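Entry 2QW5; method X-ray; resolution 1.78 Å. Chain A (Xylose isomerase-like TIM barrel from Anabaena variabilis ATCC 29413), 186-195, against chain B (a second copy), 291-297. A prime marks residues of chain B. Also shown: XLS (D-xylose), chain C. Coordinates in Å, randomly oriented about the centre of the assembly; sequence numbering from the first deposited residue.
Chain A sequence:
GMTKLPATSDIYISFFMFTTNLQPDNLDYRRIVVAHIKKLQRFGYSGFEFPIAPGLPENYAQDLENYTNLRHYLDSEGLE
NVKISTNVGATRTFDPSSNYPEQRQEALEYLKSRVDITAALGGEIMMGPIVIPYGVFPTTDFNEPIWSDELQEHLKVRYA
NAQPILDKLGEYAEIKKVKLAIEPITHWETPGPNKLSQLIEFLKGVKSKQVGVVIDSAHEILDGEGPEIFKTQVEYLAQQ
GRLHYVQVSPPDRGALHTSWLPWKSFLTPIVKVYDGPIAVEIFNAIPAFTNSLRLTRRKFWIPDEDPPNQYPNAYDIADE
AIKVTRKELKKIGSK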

# COMPACT_ATOMS: atom_id res chain seq x y z
N THR A 186 -1.77 20.47 7.54
CA THR A 186 -2.85 19.59 7.97
C THR A 186 -2.43 18.15 8.18
O THR A 186 -1.57 17.64 7.47
CB THR A 186 -4.06 19.61 6.98
OG1 THR A 186 -5.08 18.73 7.48
CG2 THR A 186 -3.69 19.17 5.56
N HIS A 187 -3.04 17.53 9.19
CA HIS A 187 -2.89 16.09 9.48
C HIS A 187 -3.17 15.20 8.24
O HIS A 187 -2.65 14.10 8.15
CB HIS A 187 -3.87 15.66 10.57
CG HIS A 187 -5.32 15.73 10.15
ND1 HIS A 187 -6.01 14.62 9.71
CD2 HIS A 187 -6.17 16.77 10.03
CE1 HIS A 187 -7.24 14.99 9.38
NE2 HIS A 187 -7.35 16.29 9.56
N TRP A 188 -4.03 15.66 7.32
CA TRP A 188 -4.27 14.94 6.08
C TRP A 188 -3.02 14.73 5.25
O TRP A 188 -2.96 13.73 4.53
CB TRP A 188 -5.35 15.61 5.24
CG TRP A 188 -6.75 15.33 5.69
CD1 TRP A 188 -7.61 16.21 6.20
CD2 TRP A 188 -7.43 14.06 5.66
NE1 TRP A 188 -8.80 15.60 6.49
CE2 TRP A 188 -8.73 14.29 6.15
CE3 TRP A 188 -7.09 12.77 5.25
CZ2 TRP A 188 -9.68 13.25 6.27
CZ3 TRP A 188 -8.05 11.75 5.33
CH2 TRP A 188 -9.32 12.01 5.86
N GLU A 189 -2.07 15.67 5.31
CA GLU A 189 -0.84 15.62 4.53
C GLU A 189 0.43 15.21 5.25
O GLU A 189 1.31 14.73 4.58
CB GLU A 189 -0.55 16.97 3.89
CG GLU A 189 -1.60 17.49 2.96
CD GLU A 189 -1.24 18.85 2.40
OE1 GLU A 189 -0.08 19.06 2.02
OE2 GLU A 189 -2.14 19.68 2.29
N THR A 190 0.55 15.35 6.58
CA THR A 190 1.84 15.10 7.22
C THR A 190 1.61 14.86 8.70
O THR A 190 0.60 15.31 9.19
CB THR A 190 2.78 16.33 6.94
OG1 THR A 190 4.16 15.93 7.03
CG2 THR A 190 2.47 17.53 7.81
N PRO A 191 2.50 14.12 9.40
CA PRO A 191 2.28 13.81 10.84
C PRO A 191 2.37 14.97 11.82
O PRO A 191 1.74 14.92 12.89
CB PRO A 191 3.33 12.76 11.13
CG PRO A 191 4.40 13.06 10.16
CD PRO A 191 3.70 13.43 8.91
N GLY A 192 3.13 16.00 11.46
CA GLY A 192 3.26 17.20 12.26
C GLY A 192 4.41 18.07 11.81
O GLY A 192 5.19 17.63 11.00
N PRO A 193 4.48 19.33 12.28
CA PRO A 193 3.48 20.03 13.12
C PRO A 193 2.23 20.36 12.29
O PRO A 193 2.34 20.80 11.13
CB PRO A 193 4.21 21.29 13.61
CG PRO A 193 5.31 21.51 12.60
CD PRO A 193 5.69 20.15 12.06
N ASN A 194 1.05 20.07 12.85
CA ASN A 194 -0.22 20.31 12.16
C ASN A 194 -0.88 21.64 12.47
O ASN A 194 -1.51 22.27 11.59
CB ASN A 194 -1.24 19.17 12.41
CG ASN A 194 -0.70 17.79 12.07
OD1 ASN A 194 -0.76 16.88 12.90
ND2 ASN A 194 -0.14 17.63 10.87
N LYS A 195 -0.75 22.07 13.74
CA LYS A 195 -1.34 23.29 14.27
C LYS A 195 -0.31 24.34 14.64
O LYS A 195 0.84 24.03 14.96
CB LYS A 195 -2.13 22.97 15.53
CG LYS A 195 -3.18 21.94 15.37
CD LYS A 195 -3.63 21.36 16.69
CE LYS A 195 -4.57 22.25 17.43
NZ LYS A 195 -5.20 21.44 18.52
N ASN B 291 -6.37 5.68 11.22
CA ASN B 291 -5.76 5.58 9.90
C ASN B 291 -6.58 6.23 8.77
O ASN B 291 -6.02 6.97 8.00
CB ASN B 291 -5.44 4.12 9.55
CG ASN B 291 -4.42 3.99 8.41
OD1 ASN B 291 -4.74 3.46 7.37
ND2 ASN B 291 -3.24 4.48 8.61
N SER B 292 -7.88 5.95 8.69
CA SER B 292 -8.74 6.45 7.59
C SER B 292 -8.91 7.96 7.59
O SER B 292 -9.00 8.55 6.51
CB SER B 292 -10.10 5.75 7.57
OG SER B 292 -10.82 6.05 8.73
N LEU B 293 -8.94 8.57 8.78
CA LEU B 293 -9.00 10.04 8.94
C LEU B 293 -7.65 10.69 9.28
O LEU B 293 -7.59 11.91 9.48
CB LEU B 293 -10.08 10.43 9.95
CG LEU B 293 -11.52 9.96 9.65
CD1 LEU B 293 -12.46 10.64 10.59
CD2 LEU B 293 -11.94 10.26 8.22
N ARG B 294 -6.57 9.90 9.36
CA ARG B 294 -5.20 10.40 9.62
C ARG B 294 -5.18 11.26 10.85
O ARG B 294 -4.81 12.43 10.82
CB ARG B 294 -4.64 11.11 8.36
CG ARG B 294 -4.51 10.11 7.21
CD ARG B 294 -3.95 10.77 5.98
NE ARG B 294 -3.56 9.76 5.01
CZ ARG B 294 -3.09 9.99 3.79
NH1 ARG B 294 -3.00 11.21 3.28
NH2 ARG B 294 -2.74 8.95 3.04
N LEU B 295 -5.60 10.65 11.96
CA LEU B 295 -5.80 11.36 13.19
C LEU B 295 -4.52 11.41 14.02
O LEU B 295 -4.13 10.43 14.62
CB LEU B 295 -6.96 10.76 14.01
CG LEU B 295 -8.36 10.79 13.36
CD1 LEU B 295 -9.39 10.06 14.24
CD2 LEU B 295 -8.75 12.22 13.02
N THR B 296 -3.88 12.57 13.99
CA THR B 296 -2.66 12.83 14.73
C THR B 296 -3.01 13.34 16.15
O THR B 296 -2.17 13.29 17.05
CB THR B 296 -1.78 13.84 14.01
OG1 THR B 296 -2.44 15.10 14.03
CG2 THR B 296 -1.48 13.42 12.50
N ARG B 297 -4.25 13.82 16.35
CA ARG B 297 -4.70 14.33 17.64
C ARG B 297 -4.90 13.22 18.67
O ARG B 297 -5.27 12.08 18.34
CB ARG B 297 -6.01 15.12 17.52
CG ARG B 297 -7.23 14.40 16.84
CD ARG B 297 -8.49 15.27 16.91
NE ARG B 297 -9.44 14.95 15.84
CZ ARG B 297 -10.38 13.99 15.87
NH1 ARG B 297 -10.52 13.20 16.91
NH2 ARG B 297 -11.17 13.83 14.80
C1 XLS C . 2.09 21.53 0.91
C2 XLS C . 3.59 21.55 1.18
C3 XLS C . 4.42 20.54 0.30
C4 XLS C . 5.77 21.06 -0.15
O1 XLS C . 1.07 21.70 1.90
O2 XLS C . 4.11 22.88 1.15
O3 XLS C . 3.83 20.03 -0.90
O4 XLS C . 6.45 21.55 0.97

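Contact between residues 186-195 of chain A and 291-297 of a second copy, chain B, in the xylose isomerase-like TIM barrel from Anabaena variabilis. Neither stretch forms a regular helix or strand, so the two meet as loops, burying 396 Å² summed over both sides. The closest pair of CA atoms is Trp188 and Arg294′, 5.8 Å apart. In chain A a tight turn follows Thr186: its O accepts from Glu189 N at 3.0 Å and from Thr190 N at 3.2 Å, while Thr186 OG1 takes the Trp188 N-H at 3.2 Å. Further along, the peptide bond between Gly192 and Pro193 is cis, and Lys195 is the N-cap residue of the helix that follows. In chain B a weak hydrogen bond joins Arg294′ N to Asn291′ O (3.3 Å), and Arg294′ itself has positive phi and psi (53°/59°), an unusual backbone conformation for a residue with a side chain.

Two hydrogen bonds link the closest part of the contact reciprocally, each from a side chain to a backbone carbonyl. His187, whose CA-to-CB bond points toward chain B and whose chi1 is in the p well, donates from ND1 to Arg294′ O (2.7 Å, N-H...O angle 137°). Leu293′ O also lies at the edge of the imidazole, 3.1 Å from His187 CE1, so two successive carbonyls line the same ring edge. Arg294′ extends its side chain past Trp188 and donates from NH1 to Trp188 O (2.8 Å, 150°); this carbonyl lies near the guanidinium plane, as suits an N-H donor.

Trp188 has the largest area covered by the other stretch, 93 Å². Its CA-to-CB bond points away from chain B, but the indole returns to the contact: CH2 reaches Ser292′ O at 3.5 Å and packs against Leu293′ CD2 at 3.9 Å, while Leu293′ O lies over one ring face. The aliphatic part of Arg294′ adds to this packing, with CD 3.8 Å from Trp188 CE3.

Thr296′ makes the third hydrogen bond, donating from OG1 to Asn194 OD1 at 2.7 Å. The Asn194 amide uses both ends, since ND2 donates to Thr190 O within its own loop (3.0 Å). The Thr296′ methyl CG2 sits 3.6 Å from Pro191 O, and OG1 lies 3.8 Å from His187 CB, so this threonine touches both earlier and later parts of the chain A loop. The CA-to-CB bond of Glu189 points away from chain B; its OE1 lies 2.9 Å from O1 of the bound D-xylose.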